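Local coordinates for protein DNA alpha-glucosyltransferase (Enterobacteria phage T4, PDB 1XV5) that belongs to the GT-B clan of glycosyltransferases, pairs two parallel-sheet domains of Rossmann-like build, and holds uridine-5'-diphosphate between them, at residues S50-H53 with K54-I58; D217-E220 with K221-P225; N103-P106 with S107-V110; S118-S121 with L122-L126. One frame throughout, in Å; residues are numbered along the deposited sequence.

Contacts 1, 3 and 4 lie in the domain built on the parallel sheet that includes strand 3-8; contact 2 lies in the domain of the other parallel sheet, its centre about 55 Å from that of contact 3. Contact 1, a loop bend, and contact 4, a short capped helix and its exit, lie at the surface and are governed by backbone carbonyls, with side chains laid along them. Contacts 2 and 3 are partly buried: aromatic and aliphatic groups face the domain interior while lysines follow the outer side. Strand 109-114, entered at contact 3, runs on toward helix 119-122 of contact 4. Contact 1 alone touches UDP, through Ser50 and His51.

Contact 1: S50-H53 with K54-I58; sequences SHDH and KSFSI. With UDP (uridine-5'-diphosphate), chain C.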
loop_
_atom_site.group_PDB
_atom_site.type_symbol
_atom_site.label_atom_id
_atom_site.label_comp_id
_atom_site.label_asym_id
_atom_site.label_seq_id
_atom_site.Cartn_x
_atom_site.Cartn_y
_atom_site.Cartn_z
ATOM N N SER A 50 7.678 0.978 -11.410
ATOM C CA SER A 50 7.631 -0.106 -10.436
ATOM C C SER A 50 6.552 -1.139 -10.746
ATOM O O SER A 50 6.751 -2.337 -10.528
ATOM C CB SER A 50 7.429 0.459 -9.031
ATOM O OG SER A 50 8.586 1.164 -8.613
ATOM N N HIS A 51 5.413 -0.682 -11.253
ATOM C CA HIS A 51 4.320 -1.590 -11.587
ATOM C C HIS A 51 4.046 -1.566 -13.083
ATOM O O HIS A 51 4.270 -0.558 -13.746
ATOM C CB HIS A 51 3.044 -1.208 -10.830
ATOM C CG HIS A 51 3.194 -1.231 -9.339
ATOM N ND1 HIS A 51 3.614 -0.136 -8.615
ATOM C CD2 HIS A 51 2.995 -2.223 -8.440
ATOM C CE1 HIS A 51 3.666 -0.454 -7.332
ATOM N NE2 HIS A 51 3.296 -1.715 -7.200
ATOM N N ASP A 52 3.556 -2.681 -13.613
ATOM C CA ASP A 52 3.259 -2.770 -15.035
ATOM C C ASP A 52 1.942 -2.074 -15.351
ATOM O O ASP A 52 0.893 -2.442 -14.820
ATOM C CB ASP A 52 3.179 -4.230 -15.471
ATOM C CG ASP A 52 2.942 -4.372 -16.956
ATOM O OD1 ASP A 52 3.826 -3.958 -17.736
ATOM O OD2 ASP A 52 1.871 -4.888 -17.341
ATOM N N HIS A 53 1.991 -1.073 -16.225
ATOM C CA HIS A 53 0.781 -0.337 -16.575
ATOM C C HIS A 53 0.890 0.356 -17.930
ATOM O O HIS A 53 -0.120 0.666 -18.563
ATOM C CB HIS A 53 0.514 0.744 -15.532
ATOM C CG HIS A 53 1.501 1.868 -15.582
ATOM N ND1 HIS A 53 2.711 1.830 -14.923
ATOM C CD2 HIS A 53 1.483 3.036 -16.268
ATOM C CE1 HIS A 53 3.395 2.926 -15.200
ATOM N NE2 HIS A 53 2.672 3.675 -16.014
ATOM N N LYS A 54 2.120 0.619 -18.352
ATOM C CA LYS A 54 2.376 1.333 -19.597
ATOM C C LYS A 54 1.592 0.907 -20.835
ATOM O O LYS A 54 1.315 1.737 -21.701
ATOM C CB LYS A 54 3.874 1.303 -19.901
ATOM C CG LYS A 54 4.720 2.050 -18.877
ATOM C CD LYS A 54 6.203 1.818 -19.109
ATOM C CE LYS A 54 7.044 2.449 -18.007
ATOM N NZ LYS A 54 8.474 2.029 -18.097
ATOM N N SER A 55 1.217 -0.364 -20.921
ATOM C CA SER A 55 0.490 -0.850 -22.090
ATOM C C SER A 55 -0.993 -0.481 -22.127
ATOM O O SER A 55 -1.663 -0.719 -23.132
ATOM C CB SER A 55 0.628 -2.371 -22.203
ATOM O OG SER A 55 -0.096 -3.027 -21.177
ATOM N N PHE A 56 -1.511 0.094 -21.046
ATOM C CA PHE A 56 -2.923 0.461 -21.016
ATOM C C PHE A 56 -3.243 1.772 -20.300
ATOM O O PHE A 56 -4.296 2.363 -20.536
ATOM C CB PHE A 56 -3.749 -0.666 -20.383
ATOM C CG PHE A 56 -3.267 -1.079 -19.018
ATOM C CD1 PHE A 56 -2.376 -2.138 -18.871
ATOM C CD2 PHE A 56 -3.682 -0.390 -17.883
ATOM C CE1 PHE A 56 -1.903 -2.507 -17.610
ATOM C CE2 PHE A 56 -3.214 -0.750 -16.618
ATOM C CZ PHE A 56 -2.322 -1.810 -16.483
ATOM N N SER A 57 -2.349 2.226 -19.426
ATOM C CA SER A 57 -2.588 3.464 -18.687
ATOM C C SER A 57 -2.683 4.661 -19.625
ATOM O O SER A 57 -1.929 4.763 -20.592
ATOM C CB SER A 57 -1.475 3.705 -17.668
ATOM O OG SER A 57 -0.242 3.938 -18.317
ATOM N N ILE A 58 -3.604 5.568 -19.321
ATOM C CA ILE A 58 -3.822 6.759 -20.136
ATOM C C ILE A 58 -3.377 8.036 -19.427
ATOM O O ILE A 58 -4.041 8.514 -18.506
ATOM C CB ILE A 58 -5.312 6.908 -20.501
ATOM C CG1 ILE A 58 -5.801 5.647 -21.214
ATOM C CG2 ILE A 58 -5.514 8.135 -21.386
ATOM C CD1 ILE A 58 -7.305 5.607 -21.427
HETATM N N1 UDP C . 6.593 -0.839 -4.352
HETATM C C2 UDP C . 7.316 -1.098 -5.500
HETATM N N3 UDP C . 8.562 -0.526 -5.538
HETATM C C4 UDP C . 9.147 0.255 -4.558
HETATM C C5 UDP C . 8.337 0.465 -3.397
HETATM C C6 UDP C . 7.116 -0.075 -3.337
HETATM O O2 UDP C . 6.887 -1.789 -6.409
HETATM O O4 UDP C . 10.281 0.700 -4.735
HETATM C "C1'" UDP C . 5.242 -1.404 -4.261
HETATM C "C2'" UDP C . 5.022 -2.349 -3.086
HETATM O "O2'" UDP C . 5.517 -3.640 -3.371
HETATM C "C3'" UDP C . 3.506 -2.273 -2.962
HETATM C "C4'" UDP C . 3.253 -0.783 -3.192
HETATM O "O4'" UDP C . 4.339 -0.341 -4.050
HETATM O "O3'" UDP C . 2.907 -3.036 -4.009
HETATM C "C5'" UDP C . 3.229 0.064 -1.935
HETATM O "O5'" UDP C . 1.978 -0.089 -1.275
HETATM P PA UDP C . 1.850 -0.290 0.302
HETATM O O1A UDP C . 0.401 -0.404 0.568
HETATM O O2A UDP C . 2.755 -1.393 0.719
HETATM O O3A UDP C . 2.433 1.085 0.971
HETATM P PB UDP C . 2.407 2.644 0.466
HETATM O O1B UDP C . 2.270 3.484 1.683
HETATM O O2B UDP C . 3.570 2.851 -0.427
HETATM O O3B UDP C . 1.073 2.764 -0.387
HETATM O O HOH W 1 4.781 -0.929 -17.756
#
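The carbonyl oxygen of His53 is held by two backbone N-H groups of the following turn, from Phe56 N at 2.9 Å and from Ser57 N at 2.9 Å. Both bonds are nearly straight, 170° and 165° at the hydrogen, and the two donors come from opposite faces of the carbonyl plane. The same oxygen lies over the centre of the Phe56 ring, 3.5 Å above it. With CG between its backbone N and carbonyl carbon (chi1 55°), Phe56 folds its ring back over His53, and its CZ comes 3.4 Å from His53 CA. Arg25, from helix 17-30, makes a cation-pi contact with this ring.

The His53 imidazole is anchored by ND1, which donates to the backbone O of His51 at 3.1 Å from above that carbonyl's plane. Lys54 lays its CG over one face of the imidazole, a CH-pi contact of 4.1 Å to the centroid, and sends its extended chain on to a hydrogen bond between NZ and Ser49 OG. A water donates to Asp52 OD1 and accepts from Lys54 N at 3.1 Å, so that one water bridges the Asp52 carboxylate and the backbone of Lys54.

Toward the nucleotide, His51 NE2 makes a weak 3.5 Å bond to UDP O3', and Ser50 OG is bonded to Tyr276 O, itself a partner of UDP. Since His53 ND1 donates to His51 O, the folded turn is coupled through the backbone to a residue of the nucleotide pocket, consistent with a His51 backbone that is steadied by the turn.

Contact 2: D217-E220 with K221-P225; sequences DFHE and KFLKP
Asp217 and Lys221 meet one turn apart on the helix in a salt bridge, where Lys221 NZ donates to Asp217 OD1 at 3.1 Å on its syn lone pair. Lys221 runs back along the helix with CG anti to its own carbonyl carbon (chi1 -65°) and all later torsions extended, which carries the ammonium to the carboxylate.

On the buried side, the Phe218 ring is shared by two neighbours. Phe222 CD1 lies 4.0 Å from Phe218 CD1, the ring planes inclined at 33°, while Leu223 CD1 comes 3.7 Å from Phe218 CD2. Phe349 packs against Phe218 edge-to-face.

His219 packs on Lys224 and Leu223. Because its CG stands opposite the backbone N (chi1 -176°), the imidazole slants along the chain to Lys224, whose CB sits over one ring face, 3.8 Å from the centroid in a CH-pi contact. Leu223 CB meets the same ring at its edge.

Phe218 O accepts from Phe222 N (i to i+4) and Leu223 N (i to i+5), and His219 O from Lys224 N at 2.7 Å, also i to i+5. The i+5 bonds mark a wider pi-type turn at 221-223 in helix 212-223, the helix of the beta-alpha-beta crossover between strands 199-203 and 229-233, a unit of the Rossmann-like GT-B domain.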
loop_
_atom_site.group_PDB
_atom_site.type_symbol
_atom_site.label_atom_id
_atom_site.label_comp_id
_atom_site.label_asym_id
_atom_site.label_seq_id
_atom_site.Cartn_x
_atom_site.Cartn_y
_atom_site.Cartn_z
ATOM N N ASP A 217 18.096 -2.348 13.531
ATOM C CA ASP A 217 18.326 -2.748 14.916
ATOM C C ASP A 217 18.333 -4.270 15.037
ATOM O O ASP A 217 19.216 -4.848 15.674
ATOM C CB ASP A 217 17.229 -2.161 15.810
ATOM C CG ASP A 217 17.580 -2.217 17.290
ATOM O OD1 ASP A 217 16.660 -2.403 18.114
ATOM O OD2 ASP A 217 18.768 -2.058 17.634
ATOM N N PHE A 218 17.352 -4.916 14.415
ATOM C CA PHE A 218 17.254 -6.370 14.469
ATOM C C PHE A 218 18.456 -7.023 13.790
ATOM O O PHE A 218 18.939 -8.059 14.236
ATOM C CB PHE A 218 15.954 -6.843 13.807
ATOM C CG PHE A 218 15.627 -8.292 14.070
ATOM C CD1 PHE A 218 15.526 -8.773 15.374
ATOM C CD2 PHE A 218 15.386 -9.166 13.016
ATOM C CE1 PHE A 218 15.187 -10.107 15.621
ATOM C CE2 PHE A 218 15.046 -10.497 13.250
ATOM C CZ PHE A 218 14.946 -10.970 14.554
ATOM N N HIS A 219 18.939 -6.420 12.709
ATOM C CA HIS A 219 20.092 -6.976 12.017
ATOM C C HIS A 219 21.320 -6.888 12.918
ATOM O O HIS A 219 22.063 -7.856 13.079
ATOM C CB HIS A 219 20.379 -6.213 10.727
ATOM C CG HIS A 219 21.499 -6.798 9.926
ATOM N ND1 HIS A 219 22.586 -6.061 9.509
ATOM C CD2 HIS A 219 21.703 -8.058 9.472
ATOM C CE1 HIS A 219 23.413 -6.840 8.834
ATOM N NE2 HIS A 219 22.898 -8.057 8.797
ATOM N N GLU A 220 21.529 -5.717 13.503
ATOM C CA GLU A 220 22.677 -5.503 14.379
ATOM C C GLU A 220 22.679 -6.400 15.614
ATOM O O GLU A 220 23.706 -6.985 15.963
ATOM C CB GLU A 220 22.734 -4.037 14.818
ATOM C CG GLU A 220 23.839 -3.725 15.819
ATOM C CD GLU A 220 23.877 -2.256 16.204
ATOM O OE1 GLU A 220 24.193 -1.419 15.332
ATOM O OE2 GLU A 220 23.585 -1.938 17.377
ATOM N N LYS A 221 21.526 -6.512 16.265
ATOM C CA LYS A 221 21.411 -7.302 17.486
ATOM C C LYS A 221 21.305 -8.811 17.335
ATOM O O LYS A 221 21.834 -9.551 18.168
ATOM C CB LYS A 221 20.219 -6.812 18.311
ATOM C CG LYS A 221 20.367 -5.398 18.843
ATOM C CD LYS A 221 19.134 -4.973 19.619
ATOM C CE LYS A 221 19.292 -3.562 20.172
ATOM N NZ LYS A 221 18.040 -3.109 20.833
ATOM N N PHE A 222 20.628 -9.277 16.289
ATOM C CA PHE A 222 20.456 -10.711 16.115
ATOM C C PHE A 222 20.872 -11.347 14.797
ATOM O O PHE A 222 21.586 -12.346 14.793
ATOM C CB PHE A 222 19.001 -11.093 16.403
ATOM C CG PHE A 222 18.587 -10.856 17.825
ATOM C CD1 PHE A 222 18.145 -9.604 18.233
ATOM C CD2 PHE A 222 18.677 -11.877 18.766
ATOM C CE1 PHE A 222 17.798 -9.369 19.561
ATOM C CE2 PHE A 222 18.333 -11.654 20.099
ATOM C CZ PHE A 222 17.893 -10.398 20.496
ATOM N N LEU A 223 20.421 -10.789 13.680
ATOM C CA LEU A 223 20.743 -11.371 12.382
ATOM C C LEU A 223 22.229 -11.376 12.022
ATOM O O LEU A 223 22.778 -12.420 11.670
ATOM C CB LEU A 223 19.937 -10.671 11.280
ATOM C CG LEU A 223 18.414 -10.723 11.456
ATOM C CD1 LEU A 223 17.744 -9.950 10.329
ATOM C CD2 LEU A 223 17.931 -12.168 11.471
ATOM N N LYS A 224 22.890 -10.229 12.118
ATOM C CA LYS A 224 24.305 -10.180 11.764
ATOM C C LYS A 224 25.173 -11.086 12.638
ATOM O O LYS A 224 26.021 -11.818 12.126
ATOM C CB LYS A 224 24.831 -8.746 11.820
ATOM C CG LYS A 224 26.159 -8.568 11.093
ATOM C CD LYS A 224 26.677 -7.143 11.202
ATOM C CE LYS A 224 27.953 -6.973 10.401
ATOM N NZ LYS A 224 28.517 -5.599 10.520
ATOM N N PRO A 225 24.975 -11.052 13.968
ATOM C CA PRO A 225 25.779 -11.900 14.857
ATOM C C PRO A 225 25.582 -13.389 14.589
ATOM O O PRO A 225 26.483 -14.194 14.820
ATOM C CB PRO A 225 25.287 -11.508 16.250
ATOM C CG PRO A 225 24.856 -10.084 16.071
ATOM C CD PRO A 225 24.131 -10.133 14.750
#

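Contact 3: N103-P106 with S107-V110; sequences NIKP and SIRV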
loop_
_atom_site.group_PDB
_atom_site.type_symbol
_atom_site.label_atom_id
_atom_site.label_comp_id
_atom_site.label_asym_id
_atom_site.label_seq_id
_atom_site.Cartn_x
_atom_site.Cartn_y
_atom_site.Cartn_z
ATOM N N ASN A 103 -17.733 19.779 -13.899
ATOM C CA ASN A 103 -18.326 19.398 -15.174
ATOM C C ASN A 103 -18.523 17.911 -15.437
ATOM O O ASN A 103 -18.879 17.522 -16.549
ATOM C CB ASN A 103 -17.534 20.023 -16.322
ATOM C CG ASN A 103 -17.674 21.531 -16.363
ATOM O OD1 ASN A 103 -17.060 22.247 -15.571
ATOM N ND2 ASN A 103 -18.504 22.020 -17.273
ATOM N N ILE A 104 -18.291 17.078 -14.429
ATOM C CA ILE A 104 -18.509 15.644 -14.597
ATOM C C ILE A 104 -20.020 15.476 -14.709
ATOM O O ILE A 104 -20.766 16.150 -14.004
ATOM C CB ILE A 104 -18.026 14.850 -13.366
ATOM C CG1 ILE A 104 -16.509 14.976 -13.223
ATOM C CG2 ILE A 104 -18.441 13.392 -13.494
ATOM C CD1 ILE A 104 -15.977 14.459 -11.901
ATOM N N LYS A 105 -20.476 14.588 -15.587
ATOM C CA LYS A 105 -21.910 14.376 -15.742
ATOM C C LYS A 105 -22.543 14.052 -14.392
ATOM O O LYS A 105 -22.061 13.189 -13.659
ATOM C CB LYS A 105 -22.186 13.247 -16.740
ATOM C CG LYS A 105 -21.684 13.546 -18.147
ATOM C CD LYS A 105 -22.338 12.666 -19.200
ATOM C CE LYS A 105 -21.954 11.211 -19.050
ATOM N NZ LYS A 105 -22.595 10.382 -20.106
ATOM N N PRO A 106 -23.628 14.761 -14.039
ATOM C CA PRO A 106 -24.326 14.547 -12.768
ATOM C C PRO A 106 -24.788 13.111 -12.545
ATOM O O PRO A 106 -24.878 12.653 -11.406
ATOM C CB PRO A 106 -25.500 15.520 -12.856
ATOM C CG PRO A 106 -24.925 16.648 -13.643
ATOM C CD PRO A 106 -24.185 15.927 -14.748
ATOM N N SER A 107 -25.075 12.400 -13.630
ATOM C CA SER A 107 -25.547 11.022 -13.533
ATOM C C SER A 107 -24.439 10.030 -13.189
ATOM O O SER A 107 -24.713 8.918 -12.742
ATOM C CB SER A 107 -26.214 10.602 -14.842
ATOM O OG SER A 107 -25.277 10.568 -15.904
ATOM N N ILE A 108 -23.191 10.428 -13.402
ATOM C CA ILE A 108 -22.061 9.554 -13.105
ATOM C C ILE A 108 -21.859 9.420 -11.599
ATOM O O ILE A 108 -21.862 10.416 -10.871
ATOM C CB ILE A 108 -20.763 10.090 -13.760
ATOM C CG1 ILE A 108 -20.849 9.918 -15.280
ATOM C CG2 ILE A 108 -19.551 9.359 -13.201
ATOM C CD1 ILE A 108 -19.674 10.497 -16.052
ATOM N N ARG A 109 -21.691 8.187 -11.131
ATOM C CA ARG A 109 -21.486 7.952 -9.708
ATOM C C ARG A 109 -20.006 8.096 -9.390
ATOM O O ARG A 109 -19.187 7.285 -9.819
ATOM C CB ARG A 109 -21.979 6.554 -9.313
ATOM C CG ARG A 109 -21.867 6.269 -7.822
ATOM C CD ARG A 109 -22.724 5.085 -7.397
ATOM N NE ARG A 109 -24.146 5.347 -7.607
ATOM C CZ ARG A 109 -25.127 4.542 -7.207
ATOM N NH1 ARG A 109 -24.847 3.414 -6.568
ATOM N NH2 ARG A 109 -26.390 4.863 -7.451
ATOM N N VAL A 110 -19.668 9.137 -8.641
ATOM C CA VAL A 110 -18.283 9.396 -8.283
ATOM C C VAL A 110 -17.908 8.739 -6.962
ATOM O O VAL A 110 -18.516 9.004 -5.927
ATOM C CB VAL A 110 -18.017 10.909 -8.186
ATOM C CG1 VAL A 110 -16.595 11.161 -7.718
ATOM C CG2 VAL A 110 -18.257 11.560 -9.543
#
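Ile104 and Ile108 touch through Ile104 CG2, which lies 4.0 Å from Ile108 CB, the two side chains crossing at about a right angle. The same methyl reaches on to Val110, with Ile104 CG2 and Val110 CG2 4.4 Å apart, a looser approach. Ile104 carries CG2 anti to its backbone N and CG1 beside that N (chi1 -65°), which turns the branch methyl CG2 to Ile108 and Val110.

Ile108 has a second neighbour in Lys105. Its CD1 is 3.8 Å from Lys105 CB and also 3.8 Å from Lys105 CE, since the lysine chain bends at chi3 (-66°) in such a way that CB and CE both touch CD1. Apolar carbon is thus gathered on Ile108 while the ammonium is carried past it.

A type I beta turn from Lys105 to Ile108, with Pro106 and Ser107 at its corners, reverses the chain and brings Ile108 back beside Ile104 and Lys105. Ile108 N closes the turn on Lys105 O at 3.0 Å, coming from well above the carbonyl plane with an N-H...O angle of 150°.

In the next shell Asn74 OD1 accepts from Lys105 N, and Arg134 NH1 donates to Ile108 O. The turn links helix 91-103 to strand 109-114, an inner strand of the parallel sheet; Ile104 and Ile108 lean on Leu79 of the adjacent strand 78-83, Val110 packs on Ile81, and Arg134 of helix 128-134 borders Ile104 and Val110.

Contact 4: S118-S121 with L122-L126; sequences SVLS and LRRNL
Ser118 O accepts from Leu122 N at 3.0 Å, almost straight at 176°, the first of three backbone bonds that join residues 118-121 to 122-126. Arg123 N follows with a bond of 2.8 Å to Val119 O. The next spans one residue fewer: Arg124 N reaches Ser121 O at 2.9 Å, an i to i+3 bond where the chain leaves the helix.

A side-chain cap opens the helix. Ser118 occupies the N-cap position, and its OG accepts from Leu120 N at 3.1 Å; the hydroxyl lies opposite the backbone N of Ser118 (chi1 174°), which brings it to Leu120 N. Asp146 OD1 takes the neighbouring donor, Val119 N.

The remaining contacts are of carbon against carbonyl or guanidinium. Leu122 CG lies 3.2 Å from Ser118 O. Arg123 lies alongside Val119, pointing the same way, and its NH2 comes 3.6 Å from Val119 CB. Arg124 runs beside Leu120 in like manner, with its CG 3.2 Å from Leu120 O and its NE and NH1 next to Leu120 CD2. Each arginine thus lies beside the residue four back, with its guanidinium against that aliphatic side chain.

This short helix 119-122 follows strand 109-114 and precedes helix 128-134. Leu122 is set against Asp146, Phe147 and Leu151 of helix 146-155, on which Arg123 also touches Val150, while backbone bonds from Arg124 to Thr87 and from Leu126 to Pro85 fasten the exit to the loop after strand 78-83.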
loop_
_atom_site.group_PDB
_atom_site.type_symbol
_atom_site.label_atom_id
_atom_site.label_comp_id
_atom_site.label_asym_id
_atom_site.label_seq_id
_atom_site.Cartn_x
_atom_site.Cartn_y
_atom_site.Cartn_z
ATOM N N SER A 118 -1.972 9.857 7.809
ATOM C CA SER A 118 -1.714 11.066 8.586
ATOM C C SER A 118 -2.147 12.373 7.933
ATOM O O SER A 118 -2.209 12.481 6.709
ATOM C CB SER A 118 -0.222 11.152 8.920
ATOM O OG SER A 118 0.086 12.382 9.549
ATOM N N VAL A 119 -2.436 13.370 8.767
ATOM C CA VAL A 119 -2.831 14.686 8.281
ATOM C C VAL A 119 -1.693 15.284 7.458
ATOM O O VAL A 119 -1.932 16.042 6.518
ATOM C CB VAL A 119 -3.148 15.657 9.447
ATOM C CG1 VAL A 119 -4.432 15.243 10.136
ATOM C CG2 VAL A 119 -1.995 15.674 10.444
ATOM N N LEU A 120 -0.459 14.938 7.817
ATOM C CA LEU A 120 0.718 15.440 7.115
ATOM C C LEU A 120 0.574 15.130 5.633
ATOM O O LEU A 120 0.780 15.994 4.783
ATOM C CB LEU A 120 1.991 14.786 7.668
ATOM C CG LEU A 120 3.354 15.347 7.234
ATOM C CD1 LEU A 120 4.450 14.714 8.078
ATOM C CD2 LEU A 120 3.605 15.081 5.756
ATOM N N SER A 121 0.218 13.888 5.328
ATOM C CA SER A 121 0.038 13.480 3.946
ATOM C C SER A 121 -1.232 14.103 3.381
ATOM O O SER A 121 -1.220 14.698 2.307
ATOM C CB SER A 121 -0.060 11.954 3.849
ATOM O OG SER A 121 1.125 11.333 4.313
ATOM N N LEU A 122 -2.325 13.965 4.124
ATOM C CA LEU A 122 -3.621 14.480 3.700
ATOM C C LEU A 122 -3.643 15.952 3.307
ATOM O O LEU A 122 -4.364 16.334 2.384
ATOM C CB LEU A 122 -4.661 14.226 4.795
ATOM C CG LEU A 122 -4.919 12.748 5.106
ATOM C CD1 LEU A 122 -5.905 12.623 6.255
ATOM C CD2 LEU A 122 -5.457 12.057 3.862
ATOM N N ARG A 123 -2.873 16.783 4.005
ATOM C CA ARG A 123 -2.851 18.208 3.686
ATOM C C ARG A 123 -1.957 18.543 2.496
ATOM O O ARG A 123 -1.962 19.675 2.012
ATOM C CB ARG A 123 -2.431 19.034 4.907
ATOM C CG ARG A 123 -3.466 19.036 6.021
ATOM C CD ARG A 123 -3.328 20.258 6.921
ATOM N NE ARG A 123 -4.384 20.304 7.928
ATOM C CZ ARG A 123 -4.264 19.833 9.165
ATOM N NH1 ARG A 123 -5.284 19.915 10.008
ATOM N NH2 ARG A 123 -3.117 19.299 9.568
ATOM N N ARG A 124 -1.190 17.564 2.026
ATOM C CA ARG A 124 -0.323 17.775 0.872
ATOM C C ARG A 124 -1.161 17.645 -0.397
ATOM O O ARG A 124 -0.627 17.516 -1.498
ATOM C CB ARG A 124 0.804 16.741 0.838
ATOM C CG ARG A 124 1.841 16.881 1.934
ATOM C CD ARG A 124 2.926 15.825 1.766
ATOM N NE ARG A 124 3.993 15.940 2.756
ATOM C CZ ARG A 124 4.760 17.013 2.909
ATOM N NH1 ARG A 124 5.708 17.025 3.836
ATOM N NH2 ARG A 124 4.580 18.077 2.138
ATOM N N ASN A 125 -2.479 17.679 -0.226
ATOM C CA ASN A 125 -3.414 17.562 -1.340
ATOM C C ASN A 125 -4.067 18.894 -1.673
ATOM O O ASN A 125 -4.148 19.786 -0.831
ATOM C CB ASN A 125 -4.534 16.574 -0.999
ATOM C CG ASN A 125 -4.048 15.152 -0.888
ATOM O OD1 ASN A 125 -4.221 14.505 0.143
ATOM N ND2 ASN A 125 -3.448 14.648 -1.956
ATOM N N LEU A 126 -4.537 19.011 -2.909
ATOM C CA LEU A 126 -5.235 20.204 -3.367
ATOM C C LEU A 126 -6.547 19.741 -3.982
ATOM O O LEU A 126 -6.570 18.782 -4.754
ATOM C CB LEU A 126 -4.415 20.957 -4.418
ATOM C CG LEU A 126 -3.180 21.735 -3.954
ATOM C CD1 LEU A 126 -2.510 22.387 -5.155
ATOM C CD2 LEU A 126 -3.584 22.790 -2.939
#